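Local coordinates for protein Rio2 kinase (Chaetomium thermophilum, PDB 4GYI) that probably phosphorylates protein serine and threonine residues using ATP and Mg2+, and has an ATPase-dependent role in maturation of the pre-40S ribosomal subunit, at residues P176-P180 against M190-D194; T35-E39 against V51-I55; V263-H267 against K313-A317; L4-M9 against D83-H88. All blocks are in the same frame, centred on the assembly; numbering follows the deposited sequence.

How the contacts relate
Along the chain, contact 4 opens with residues 4-9 and closes on helix 79-92; contact 2 falls within that span, and contacts 1 and 3 follow in turn. Contact 2 joins two helices of the N-terminal helix-turn-helix domain, about 20 Å between centres from contact 4, where the N-terminal segment lies on the domain's last helix beside kinase strand 121-127. Contact 1 sits in the adenine pocket, on the edge hairpin of the five-stranded sheet to which that strand also belongs, its centre about 23 Å from contact 4's. Contact 3 lies on the surface, about 22 Å from contact 1 and 46 Å from contact 2 between centres. Together they span the appended domain and the kinase.

Contact 1 (P176-P180 against M190-D194). With ADP (adenosine-5'-diphosphate), chain B.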
loop_
_atom_site.group_PDB
_atom_site.type_symbol
_atom_site.label_atom_id
_atom_site.label_comp_id
_atom_site.label_asym_id
_atom_site.label_seq_id
_atom_site.Cartn_x
_atom_site.Cartn_y
_atom_site.Cartn_z
ATOM N N PRO A 176 -11.222 12.087 -5.885
ATOM C CA PRO A 176 -9.942 12.293 -6.581
ATOM C C PRO A 176 -8.840 11.399 -5.970
ATOM O O PRO A 176 -8.162 11.782 -5.033
ATOM C CB PRO A 176 -9.660 13.773 -6.352
ATOM C CG PRO A 176 -10.325 14.074 -5.005
ATOM C CD PRO A 176 -11.539 13.172 -4.935
ATOM N N VAL A 177 -8.698 10.191 -6.500
ATOM C CA VAL A 177 -7.732 9.241 -5.995
ATOM C C VAL A 177 -7.127 8.628 -7.243
ATOM O O VAL A 177 -7.669 8.798 -8.330
ATOM C CB VAL A 177 -8.412 8.154 -5.142
ATOM C CG1 VAL A 177 -9.113 8.778 -3.916
ATOM C CG2 VAL A 177 -9.397 7.331 -5.996
ATOM N N PRO A 178 -5.992 7.931 -7.109
ATOM C CA PRO A 178 -5.428 7.322 -8.317
ATOM C C PRO A 178 -6.357 6.241 -8.844
ATOM O O PRO A 178 -7.117 5.672 -8.072
ATOM C CB PRO A 178 -4.123 6.681 -7.813
ATOM C CG PRO A 178 -3.804 7.402 -6.548
ATOM C CD PRO A 178 -5.134 7.726 -5.933
ATOM N N GLU A 179 -6.313 5.949 -10.139
ATOM C CA GLU A 179 -7.066 4.794 -10.633
ATOM C C GLU A 179 -6.390 3.488 -10.228
ATOM O O GLU A 179 -5.226 3.256 -10.558
ATOM C CB GLU A 179 -7.230 4.825 -12.150
ATOM C CG GLU A 179 -7.785 3.523 -12.701
ATOM C CD GLU A 179 -7.978 3.552 -14.206
ATOM O OE1 GLU A 179 -8.051 4.660 -14.774
ATOM O OE2 GLU A 179 -8.063 2.466 -14.816
ATOM N N PRO A 180 -7.115 2.628 -9.510
ATOM C CA PRO A 180 -6.514 1.348 -9.135
ATOM C C PRO A 180 -6.485 0.440 -10.363
ATOM O O PRO A 180 -7.472 0.371 -11.097
ATOM C CB PRO A 180 -7.489 0.802 -8.090
ATOM C CG PRO A 180 -8.842 1.345 -8.527
ATOM C CD PRO A 180 -8.548 2.714 -9.154
ATOM N N MET A 190 -1.072 1.099 -9.703
ATOM C CA MET A 190 -2.077 2.135 -9.837
ATOM C C MET A 190 -1.574 3.206 -10.809
ATOM O O MET A 190 -0.382 3.252 -11.119
ATOM C CB MET A 190 -2.349 2.762 -8.468
ATOM C CG MET A 190 -1.205 3.647 -7.987
ATOM S SD MET A 190 -1.393 4.259 -6.307
ATOM C CE MET A 190 -0.791 2.885 -5.351
ATOM N N SER A 191 -2.469 4.069 -11.278
ATOM C CA SER A 191 -2.059 5.107 -12.219
ATOM C C SER A 191 -1.051 6.035 -11.553
ATOM O O SER A 191 -1.021 6.166 -10.328
ATOM C CB SER A 191 -3.259 5.909 -12.735
ATOM O OG SER A 191 -3.779 6.750 -11.728
ATOM N N LEU A 192 -0.194 6.626 -12.368
ATOM C CA LEU A 192 0.748 7.637 -11.908
ATOM C C LEU A 192 0.051 8.984 -12.002
ATOM O O LEU A 192 -0.337 9.396 -13.072
ATOM C CB LEU A 192 1.978 7.628 -12.809
ATOM C CG LEU A 192 2.987 8.766 -12.648
ATOM C CD1 LEU A 192 3.646 8.696 -11.284
ATOM C CD2 LEU A 192 4.013 8.663 -13.769
ATOM N N VAL A 193 -0.127 9.660 -10.880
ATOM C CA VAL A 193 -0.832 10.935 -10.874
ATOM C C VAL A 193 0.158 12.045 -11.175
ATOM O O VAL A 193 1.239 12.080 -10.601
ATOM C CB VAL A 193 -1.471 11.196 -9.482
ATOM C CG1 VAL A 193 -2.237 12.494 -9.477
ATOM C CG2 VAL A 193 -2.385 10.053 -9.102
ATOM N N ASP A 194 -0.192 12.963 -12.067
ATOM C CA ASP A 194 0.706 14.088 -12.340
ATOM C C ASP A 194 0.525 15.190 -11.280
ATOM O O ASP A 194 0.019 16.268 -11.540
ATOM C CB ASP A 194 0.549 14.610 -13.772
ATOM C CG ASP A 194 -0.828 15.196 -14.038
ATOM O OD1 ASP A 194 -1.832 14.616 -13.561
ATOM O OD2 ASP A 194 -0.900 16.245 -14.721
HETATM P PB ADP B . 3.467 5.296 2.022
HETATM O O1B ADP B . 4.805 4.606 2.136
HETATM O O2B ADP B . 3.300 6.641 2.685
HETATM O O3B ADP B . 2.370 4.215 2.434
HETATM P PA ADP B . 2.113 6.461 -0.247
HETATM O O1A ADP B . 1.781 7.548 0.739
HETATM O O2A ADP B . 0.957 5.716 -0.904
HETATM O O3A ADP B . 3.132 5.412 0.432
HETATM O "O5'" ADP B . 3.096 7.095 -1.336
HETATM C "C5'" ADP B . 4.323 7.703 -0.910
HETATM C "C4'" ADP B . 4.729 8.792 -1.901
HETATM O "O4'" ADP B . 4.810 8.254 -3.232
HETATM C "C3'" ADP B . 3.736 9.949 -2.012
HETATM O "O3'" ADP B . 3.942 10.979 -1.039
HETATM C "C2'" ADP B . 3.956 10.457 -3.421
HETATM O "O2'" ADP B . 5.165 11.223 -3.487
HETATM C "C1'" ADP B . 4.285 9.195 -4.177
HETATM N N9 ADP B . 3.109 8.541 -4.785
HETATM C C8 ADP B . 2.461 7.472 -4.283
HETATM N N7 ADP B . 1.453 7.076 -5.105
HETATM C C5 ADP B . 1.482 7.913 -6.162
HETATM C C6 ADP B . 0.712 8.065 -7.409
HETATM N N6 ADP B . -0.303 7.221 -7.685
HETATM N N1 ADP B . 1.062 9.061 -8.248
HETATM C C2 ADP B . 2.086 9.905 -7.991
HETATM N N3 ADP B . 2.832 9.823 -6.881
HETATM C C4 ADP B . 2.573 8.870 -5.949
#
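The adenine end of the nucleotide pocket is built on the kinase gatekeeper and hinge, residues 190-194, with the loop 176-180 packed behind it. Ser191 O accepts from ADP N6 (2.9 Å) and Val193 N donates to ADP N1 (2.9 Å), the pair of backbone bonds by which protein kinases read adenine; Met190, directly before them, holds the position called the gatekeeper, and its SD takes a weak bond from N6 at 3.4 Å. Behind this, Ser191 binds both backbone polar atoms of Glu179: Ser191 N donates to Glu179 O (3.0 Å), and Glu179 N to Ser191 OG (3.1 Å), with the serine in its p rotamer. Next in the register, Pro180 and Met190 form a non-hydrogen-bonded antiparallel pair (CA-CA 4.6 Å) in the hairpin of strands 180-184 and 187-191 at the edge of the N-lobe sheet. Pro178 fills the corner, its CB 3.9 Å from Met190 SD and its CG 3.9 Å from Val193 CG2, and that same CG lies 3.7 Å from ADP N6.

Contact 2 (T35-E39 against V51-I55)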
loop_
_atom_site.group_PDB
_atom_site.type_symbol
_atom_site.label_atom_id
_atom_site.label_comp_id
_atom_site.label_asym_id
_atom_site.label_seq_id
_atom_site.Cartn_x
_atom_site.Cartn_y
_atom_site.Cartn_z
ATOM N N THR A 35 11.915 -29.762 2.212
ATOM C CA THR A 35 12.350 -30.077 0.857
ATOM C C THR A 35 11.431 -31.045 0.087
ATOM O O THR A 35 11.073 -30.765 -1.059
ATOM C CB THR A 35 13.813 -30.590 0.843
ATOM O OG1 THR A 35 14.663 -29.645 1.509
ATOM C CG2 THR A 35 14.292 -30.797 -0.582
ATOM N N PRO A 36 11.035 -32.178 0.705
ATOM C CA PRO A 36 10.166 -33.079 -0.069
ATOM C C PRO A 36 8.743 -32.546 -0.276
ATOM O O PRO A 36 8.033 -33.036 -1.155
ATOM C CB PRO A 36 10.142 -34.361 0.778
ATOM C CG PRO A 36 11.361 -34.274 1.639
ATOM C CD PRO A 36 11.493 -32.816 1.950
ATOM N N LEU A 37 8.324 -31.566 0.518
ATOM C CA LEU A 37 7.035 -30.924 0.272
ATOM C C LEU A 37 7.108 -29.901 -0.879
ATOM O O LEU A 37 6.116 -29.673 -1.576
ATOM C CB LEU A 37 6.494 -30.276 1.545
ATOM C CG LEU A 37 5.201 -29.473 1.385
ATOM C CD1 LEU A 37 4.095 -30.340 0.808
ATOM C CD2 LEU A 37 4.776 -28.864 2.714
ATOM N N ILE A 38 8.271 -29.282 -1.076
ATOM C CA ILE A 38 8.460 -28.407 -2.232
ATOM C C ILE A 38 8.330 -29.280 -3.466
ATOM O O ILE A 38 7.621 -28.940 -4.416
ATOM C CB ILE A 38 9.874 -27.795 -2.293
ATOM C CG1 ILE A 38 10.376 -27.392 -0.905
ATOM C CG2 ILE A 38 9.927 -26.644 -3.313
ATOM C CD1 ILE A 38 9.879 -26.088 -0.415
ATOM N N GLU A 39 9.026 -30.417 -3.431
ATOM C CA GLU A 39 9.043 -31.361 -4.548
ATOM C C GLU A 39 7.631 -31.786 -4.923
ATOM O O GLU A 39 7.262 -31.754 -6.095
ATOM C CB GLU A 39 9.895 -32.594 -4.221
ATOM C CG GLU A 39 11.382 -32.318 -4.023
ATOM C CD GLU A 39 12.174 -33.577 -3.669
ATOM O OE1 GLU A 39 12.903 -33.559 -2.654
ATOM O OE2 GLU A 39 12.071 -34.583 -4.406
ATOM N N VAL A 51 13.753 -30.049 -9.826
ATOM C CA VAL A 51 13.416 -28.991 -8.898
ATOM C C VAL A 51 14.548 -28.734 -7.899
ATOM O O VAL A 51 14.702 -27.619 -7.398
ATOM C CB VAL A 51 12.103 -29.300 -8.149
ATOM C CG1 VAL A 51 11.008 -29.633 -9.144
ATOM C CG2 VAL A 51 12.292 -30.436 -7.168
ATOM N N HIS A 52 15.348 -29.760 -7.627
ATOM C CA HIS A 52 16.457 -29.614 -6.698
ATOM C C HIS A 52 17.436 -28.554 -7.174
ATOM O O HIS A 52 18.004 -27.818 -6.357
ATOM C CB HIS A 52 17.153 -30.956 -6.460
ATOM C CG HIS A 52 16.460 -31.810 -5.445
ATOM N ND1 HIS A 52 16.444 -31.500 -4.101
ATOM C CD2 HIS A 52 15.742 -32.950 -5.577
ATOM C CE1 HIS A 52 15.754 -32.418 -3.447
ATOM N NE2 HIS A 52 15.318 -33.309 -4.319
ATOM N N LYS A 53 17.605 -28.454 -8.493
ATOM C CA LYS A 53 18.485 -27.443 -9.070
ATOM C C LYS A 53 17.891 -26.041 -8.954
ATOM O O LYS A 53 18.579 -25.101 -8.555
ATOM C CB LYS A 53 18.804 -27.749 -10.531
ATOM C CG LYS A 53 19.668 -26.684 -11.195
ATOM C CD LYS A 53 20.166 -27.144 -12.556
ATOM C CE LYS A 53 20.965 -26.052 -13.256
ATOM N NZ LYS A 53 21.505 -26.527 -14.568
ATOM N N SER A 54 16.620 -25.907 -9.326
ATOM C CA SER A 54 15.886 -24.658 -9.134
ATOM C C SER A 54 15.997 -24.145 -7.695
ATOM O O SER A 54 16.216 -22.957 -7.475
ATOM C CB SER A 54 14.415 -24.834 -9.522
ATOM O OG SER A 54 14.268 -24.891 -10.930
ATOM N N ILE A 55 15.859 -25.045 -6.723
ATOM C CA ILE A 55 16.001 -24.687 -5.307
ATOM C C ILE A 55 17.317 -23.961 -5.010
ATOM O O ILE A 55 17.334 -22.942 -4.310
ATOM C CB ILE A 55 15.856 -25.924 -4.373
ATOM C CG1 ILE A 55 14.433 -26.483 -4.443
ATOM C CG2 ILE A 55 16.212 -25.570 -2.930
ATOM C CD1 ILE A 55 14.104 -27.499 -3.357
#
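Two short helical segments, 35-39 and 51-55, pass 10.7 Å apart at the closest approach of their axes, with 118° between their N-to-C directions, so they splay and the backbones come nearest where Glu39 CA lies 6.6 Å from Val51 CA. Such a steep pairing of consecutive helices is that of a helix-turn-helix, in keeping with the clan of the Rio2 N-terminal domain. Ile55 reaches into the gap with CD1 4.3 Å from both Ile38 CG2 and Thr35 CG2. At the other end of the interface Val51 CG2 packs 3.8 Å from Glu39 CG, the aliphatic part of the acid. His52 lies at the solvent side, its CE1 3.6 Å from Thr35 CG2 and its NE2 2.9 Å from Glu39 OE1. Helix 14-26 closes the inner side through Val19 and Val23, and Tyr75 of strand 75-77 touches Thr35 and Ile55. The chemistry is therefore graded: branched aliphatic side chains fill the interior, while the acid and the imidazole come together at the edge facing solvent.

Contact 3 (V263-H267 against K313-A317)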
loop_
_atom_site.group_PDB
_atom_site.type_symbol
_atom_site.label_atom_id
_atom_site.label_comp_id
_atom_site.label_asym_id
_atom_site.label_seq_id
_atom_site.Cartn_x
_atom_site.Cartn_y
_atom_site.Cartn_z
ATOM N N VAL A 263 -10.438 4.102 8.283
ATOM C CA VAL A 263 -11.358 3.507 9.237
ATOM C C VAL A 263 -12.764 4.026 9.003
ATOM O O VAL A 263 -12.959 5.120 8.456
ATOM C CB VAL A 263 -10.947 3.769 10.698
ATOM C CG1 VAL A 263 -9.510 3.367 10.919
ATOM C CG2 VAL A 263 -11.134 5.225 11.055
ATOM N N SER A 264 -13.743 3.226 9.409
ATOM C CA SER A 264 -15.134 3.612 9.276
ATOM C C SER A 264 -15.506 4.692 10.277
ATOM O O SER A 264 -14.944 4.750 11.369
ATOM C CB SER A 264 -16.027 2.394 9.494
ATOM O OG SER A 264 -17.288 2.799 9.953
ATOM N N MET A 265 -16.478 5.529 9.927
ATOM C CA MET A 265 -16.978 6.521 10.877
ATOM C C MET A 265 -17.608 5.852 12.098
ATOM O O MET A 265 -17.886 6.511 13.097
ATOM C CB MET A 265 -17.991 7.468 10.221
ATOM C CG MET A 265 -17.382 8.511 9.310
ATOM S SD MET A 265 -16.652 9.924 10.171
ATOM C CE MET A 265 -18.140 10.597 10.947
ATOM N N ASP A 266 -17.837 4.545 12.008
ATOM C CA ASP A 266 -18.391 3.771 13.119
ATOM C C ASP A 266 -17.314 3.169 14.022
ATOM O O ASP A 266 -17.633 2.394 14.919
ATOM C CB ASP A 266 -19.270 2.631 12.591
ATOM C CG ASP A 266 -20.613 3.114 12.087
ATOM O OD1 ASP A 266 -21.163 4.070 12.673
ATOM O OD2 ASP A 266 -21.116 2.533 11.105
ATOM N N HIS A 267 -16.048 3.499 13.771
ATOM C CA HIS A 267 -14.954 2.932 14.552
ATOM C C HIS A 267 -15.039 3.480 15.958
ATOM O O HIS A 267 -15.362 4.650 16.133
ATOM C CB HIS A 267 -13.617 3.304 13.933
ATOM C CG HIS A 267 -12.444 2.615 14.558
ATOM N ND1 HIS A 267 -11.999 2.911 15.828
ATOM C CD2 HIS A 267 -11.601 1.670 14.074
ATOM C CE1 HIS A 267 -10.955 2.154 16.115
ATOM N NE2 HIS A 267 -10.689 1.398 15.066
ATOM N N LYS A 313 -23.542 6.609 -0.586
ATOM C CA LYS A 313 -23.208 5.204 -0.486
ATOM C C LYS A 313 -22.156 5.004 0.606
ATOM O O LYS A 313 -21.181 5.750 0.679
ATOM C CB LYS A 313 -22.678 4.706 -1.831
ATOM C CG LYS A 313 -22.581 3.203 -1.923
ATOM C CD LYS A 313 -21.954 2.739 -3.227
ATOM C CE LYS A 313 -22.034 1.216 -3.353
ATOM N NZ LYS A 313 -21.730 0.513 -2.062
ATOM N N ARG A 314 -22.358 4.006 1.461
ATOM C CA ARG A 314 -21.420 3.728 2.545
ATOM C C ARG A 314 -20.232 2.954 2.005
ATOM O O ARG A 314 -20.331 1.749 1.764
ATOM C CB ARG A 314 -22.098 2.902 3.641
ATOM C CG ARG A 314 -23.237 3.601 4.360
ATOM C CD ARG A 314 -22.723 4.578 5.411
ATOM N NE ARG A 314 -21.893 3.918 6.421
ATOM C CZ ARG A 314 -22.314 3.554 7.631
ATOM N NH1 ARG A 314 -23.568 3.788 8.010
ATOM N NH2 ARG A 314 -21.471 2.960 8.470
ATOM N N LEU A 315 -19.105 3.638 1.825
ATOM C CA LEU A 315 -17.924 3.016 1.227
ATOM C C LEU A 315 -17.177 2.130 2.207
ATOM O O LEU A 315 -16.336 1.323 1.806
ATOM C CB LEU A 315 -16.982 4.081 0.671
ATOM C CG LEU A 315 -17.664 4.951 -0.383
ATOM C CD1 LEU A 315 -16.661 5.790 -1.155
ATOM C CD2 LEU A 315 -18.435 4.043 -1.316
ATOM N N ASP A 316 -17.501 2.270 3.490
ATOM C CA ASP A 316 -16.814 1.523 4.539
ATOM C C ASP A 316 -17.260 0.066 4.606
ATOM O O ASP A 316 -17.017 -0.627 5.596
ATOM C CB ASP A 316 -17.005 2.206 5.894
ATOM C CG ASP A 316 -18.457 2.551 6.176
ATOM O OD1 ASP A 316 -19.235 2.678 5.204
ATOM O OD2 ASP A 316 -18.814 2.702 7.366
ATOM N N ALA A 317 -17.917 -0.388 3.545
ATOM C CA ALA A 317 -18.362 -1.768 3.441
ATOM C C ALA A 317 -17.664 -2.460 2.276
ATOM O O ALA A 317 -17.968 -3.610 1.961
ATOM C CB ALA A 317 -19.864 -1.820 3.267
#
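From Lys313, segment 313-317 runs into Arg314, whose side chain folds back with chi1, chi2 and chi3 all m to bring its guanidinium to the turn at 264-267. There Arg314 NH2 donates to Asp266 OD2 at 2.7 Å in a salt bridge made at the edge of the guanidinium. Asp316 then supplies the second acid: its OD2 accepts from Arg314 NH2 at 2.9 Å and its OD1 from Arg314 NE at 3.2 Å, so NH2 is shared by two carboxylates, whose nearest oxygens, Asp266 OD2 and Asp316 OD2, are 4.4 Å apart, and the three residues form a salt-bridge network. Asp316 OD2 also receives the hydroxyl of Ser264 OG at 3.0 Å. That OG in turn accepts from Asp266 N at 2.8 Å, an ST turn lying within the type I turn Ser264-His267, which His267 N closes on Ser264 O at 2.9 Å. Strand 263-264 pairs antiparallel with strand 226-227, whose Leu226 also touches Leu315 and Asp316, while Met265 and Asp266 lie against helix 300-304.

Contact 4 (L4-M9 against D83-H88); sequences LDTRAM and DYLALH
Tyr84 forms the centre of this contact, its ring lying between an N-terminal segment and the helix that carries it. Met9 SD sits over one ring face, 4.3 Å from the centroid and 17° off the normal, a Met-aromatic contact. With chi1 and chi3 t and chi2 near 110°, Met9 reaches across to the helix, so that its CE rests 3.6 Å from Leu87 CB and 3.7 Å from His88 N. Leu4, rotamer t,p, approaches the ring edge, CD1 to Tyr84 CE2 4.1 Å, and Thr6 CG2 meets Leu87 CD1 at 3.8 Å. Residues 83-88 are regular helix. Residues 4-5 are extended, Thr6 (phi/psi -104/22) bends the chain, and 7-9 take helical angles without regular bonding, so the segment wraps round the end of the Tyr84 side chain. The nearest CA pairs are Leu4-Asp83 at 8.1 Å and Met9-Tyr84 at 7.1 Å. Tyr84, chi1 near -90°, brings its OH to this bend, where it donates to Asp5 O at 2.8 Å; Ala8 CB lies 3.5 Å from the same OH. At the polar edge Asp83 salt-bridges Arg128 and hydrogen-bonds His186, with Leu4 CD1 3.3 Å from its OD2. The N-terminal segment and helix 79-92, last of the N-terminal domain, join it to the kinase N-lobe: Ile126 of strand 121-127 meets Leu4 and Asp83, Leu124 meets Leu87, and from helix 14-26 Trp17 stacks on His88 and touches Met9.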
loop_
_atom_site.group_PDB
_atom_site.type_symbol
_atom_site.label_atom_id
_atom_site.label_comp_id
_atom_site.label_asym_id
_atom_site.label_seq_id
_atom_site.Cartn_x
_atom_site.Cartn_y
_atom_site.Cartn_z
ATOM N N LEU A 4 15.161 -3.346 -3.504
ATOM C CA LEU A 4 14.793 -4.498 -4.329
ATOM C C LEU A 4 15.462 -4.470 -5.708
ATOM O O LEU A 4 15.256 -3.542 -6.497
ATOM C CB LEU A 4 13.267 -4.590 -4.482
ATOM C CG LEU A 4 12.707 -5.587 -5.505
ATOM C CD1 LEU A 4 12.844 -7.064 -5.055
ATOM C CD2 LEU A 4 11.256 -5.232 -5.824
ATOM N N ASP A 5 16.264 -5.489 -5.998
ATOM C CA ASP A 5 16.872 -5.601 -7.320
ATOM C C ASP A 5 16.168 -6.654 -8.166
ATOM O O ASP A 5 15.943 -7.782 -7.724
ATOM C CB ASP A 5 18.378 -5.880 -7.231
ATOM C CG ASP A 5 18.703 -7.068 -6.350
ATOM O OD1 ASP A 5 18.721 -6.900 -5.111
ATOM O OD2 ASP A 5 18.950 -8.168 -6.897
ATOM N N THR A 6 15.810 -6.274 -9.383
ATOM C CA THR A 6 15.107 -7.177 -10.281
ATOM C C THR A 6 16.035 -7.723 -11.356
ATOM O O THR A 6 15.574 -8.147 -12.413
ATOM C CB THR A 6 13.955 -6.459 -10.986
ATOM O OG1 THR A 6 14.494 -5.446 -11.848
ATOM C CG2 THR A 6 13.015 -5.828 -9.967
ATOM N N ARG A 7 17.339 -7.699 -11.090
ATOM C CA ARG A 7 18.321 -8.225 -12.044
ATOM C C ARG A 7 18.100 -9.714 -12.343
ATOM O O ARG A 7 18.083 -10.129 -13.501
ATOM C CB ARG A 7 19.754 -8.015 -11.532
ATOM C CG ARG A 7 20.200 -6.563 -11.379
ATOM C CD ARG A 7 21.672 -6.494 -10.962
ATOM N NE ARG A 7 22.145 -5.127 -10.754
ATOM C CZ ARG A 7 23.413 -4.804 -10.499
ATOM N NH1 ARG A 7 24.339 -5.751 -10.426
ATOM N NH2 ARG A 7 23.758 -3.534 -10.322
ATOM N N ALA A 8 17.926 -10.510 -11.291
ATOM C CA ALA A 8 17.831 -11.962 -11.425
ATOM C C ALA A 8 16.553 -12.396 -12.123
ATOM O O ALA A 8 16.494 -13.472 -12.715
ATOM C CB ALA A 8 17.928 -12.622 -10.065
ATOM N N MET A 9 15.542 -11.544 -12.043
ATOM C CA MET A 9 14.213 -11.808 -12.587
ATOM C C MET A 9 14.204 -12.497 -13.952
ATOM O O MET A 9 13.339 -13.335 -14.223
ATOM C CB MET A 9 13.450 -10.496 -12.687
ATOM C CG MET A 9 12.014 -10.664 -13.046
ATOM S SD MET A 9 11.010 -10.247 -11.629
ATOM C CE MET A 9 9.425 -10.845 -12.213
ATOM N N ASP A 83 8.168 -10.438 -3.447
ATOM C CA ASP A 83 8.298 -9.346 -4.432
ATOM C C ASP A 83 8.318 -9.924 -5.854
ATOM O O ASP A 83 7.504 -9.555 -6.709
ATOM C CB ASP A 83 9.613 -8.563 -4.215
ATOM C CG ASP A 83 9.653 -7.787 -2.891
ATOM O OD1 ASP A 83 8.614 -7.695 -2.195
ATOM O OD2 ASP A 83 10.739 -7.245 -2.557
ATOM N N TYR A 84 9.247 -10.855 -6.088
ATOM C CA TYR A 84 9.404 -11.468 -7.411
ATOM C C TYR A 84 8.113 -12.142 -7.865
ATOM O O TYR A 84 7.680 -11.958 -8.997
ATOM C CB TYR A 84 10.546 -12.486 -7.423
ATOM C CG TYR A 84 11.902 -11.912 -7.777
ATOM C CD1 TYR A 84 12.730 -12.550 -8.700
ATOM C CD2 TYR A 84 12.362 -10.745 -7.184
ATOM C CE1 TYR A 84 13.980 -12.043 -9.013
ATOM C CE2 TYR A 84 13.607 -10.226 -7.498
ATOM C CZ TYR A 84 14.410 -10.879 -8.409
ATOM O OH TYR A 84 15.646 -10.359 -8.712
ATOM N N LEU A 85 7.496 -12.908 -6.966
ATOM C CA LEU A 85 6.232 -13.566 -7.280
ATOM C C LEU A 85 5.153 -12.557 -7.647
ATOM O O LEU A 85 4.404 -12.776 -8.588
ATOM C CB LEU A 85 5.762 -14.433 -6.114
ATOM C CG LEU A 85 6.521 -15.744 -5.956
ATOM C CD1 LEU A 85 6.178 -16.401 -4.634
ATOM C CD2 LEU A 85 6.213 -16.680 -7.128
ATOM N N ALA A 86 5.078 -11.455 -6.902
ATOM C CA ALA A 86 4.124 -10.397 -7.226
ATOM C C ALA A 86 4.380 -9.822 -8.614
ATOM O O ALA A 86 3.459 -9.649 -9.389
ATOM C CB ALA A 86 4.172 -9.280 -6.178
ATOM N N LEU A 87 5.635 -9.499 -8.909
ATOM C CA LEU A 87 5.992 -8.932 -10.209
ATOM C C LEU A 87 5.653 -9.880 -11.353
ATOM O O LEU A 87 5.161 -9.460 -12.397
ATOM C CB LEU A 87 7.480 -8.590 -10.269
ATOM C CG LEU A 87 7.903 -7.231 -9.717
ATOM C CD1 LEU A 87 9.419 -7.139 -9.663
ATOM C CD2 LEU A 87 7.322 -6.120 -10.581
ATOM N N HIS A 88 5.930 -11.160 -11.143
ATOM C CA HIS A 88 5.659 -12.193 -12.132
ATOM C C HIS A 88 4.170 -12.229 -12.476
ATOM O O HIS A 88 3.775 -12.318 -13.645
ATOM C CB HIS A 88 6.103 -13.542 -11.578
ATOM C CG HIS A 88 6.224 -14.605 -12.617
ATOM N ND1 HIS A 88 7.175 -14.562 -13.614
ATOM C CD2 HIS A 88 5.509 -15.734 -12.822
ATOM C CE1 HIS A 88 7.045 -15.624 -14.387
ATOM N NE2 HIS A 88 6.043 -16.352 -13.928
#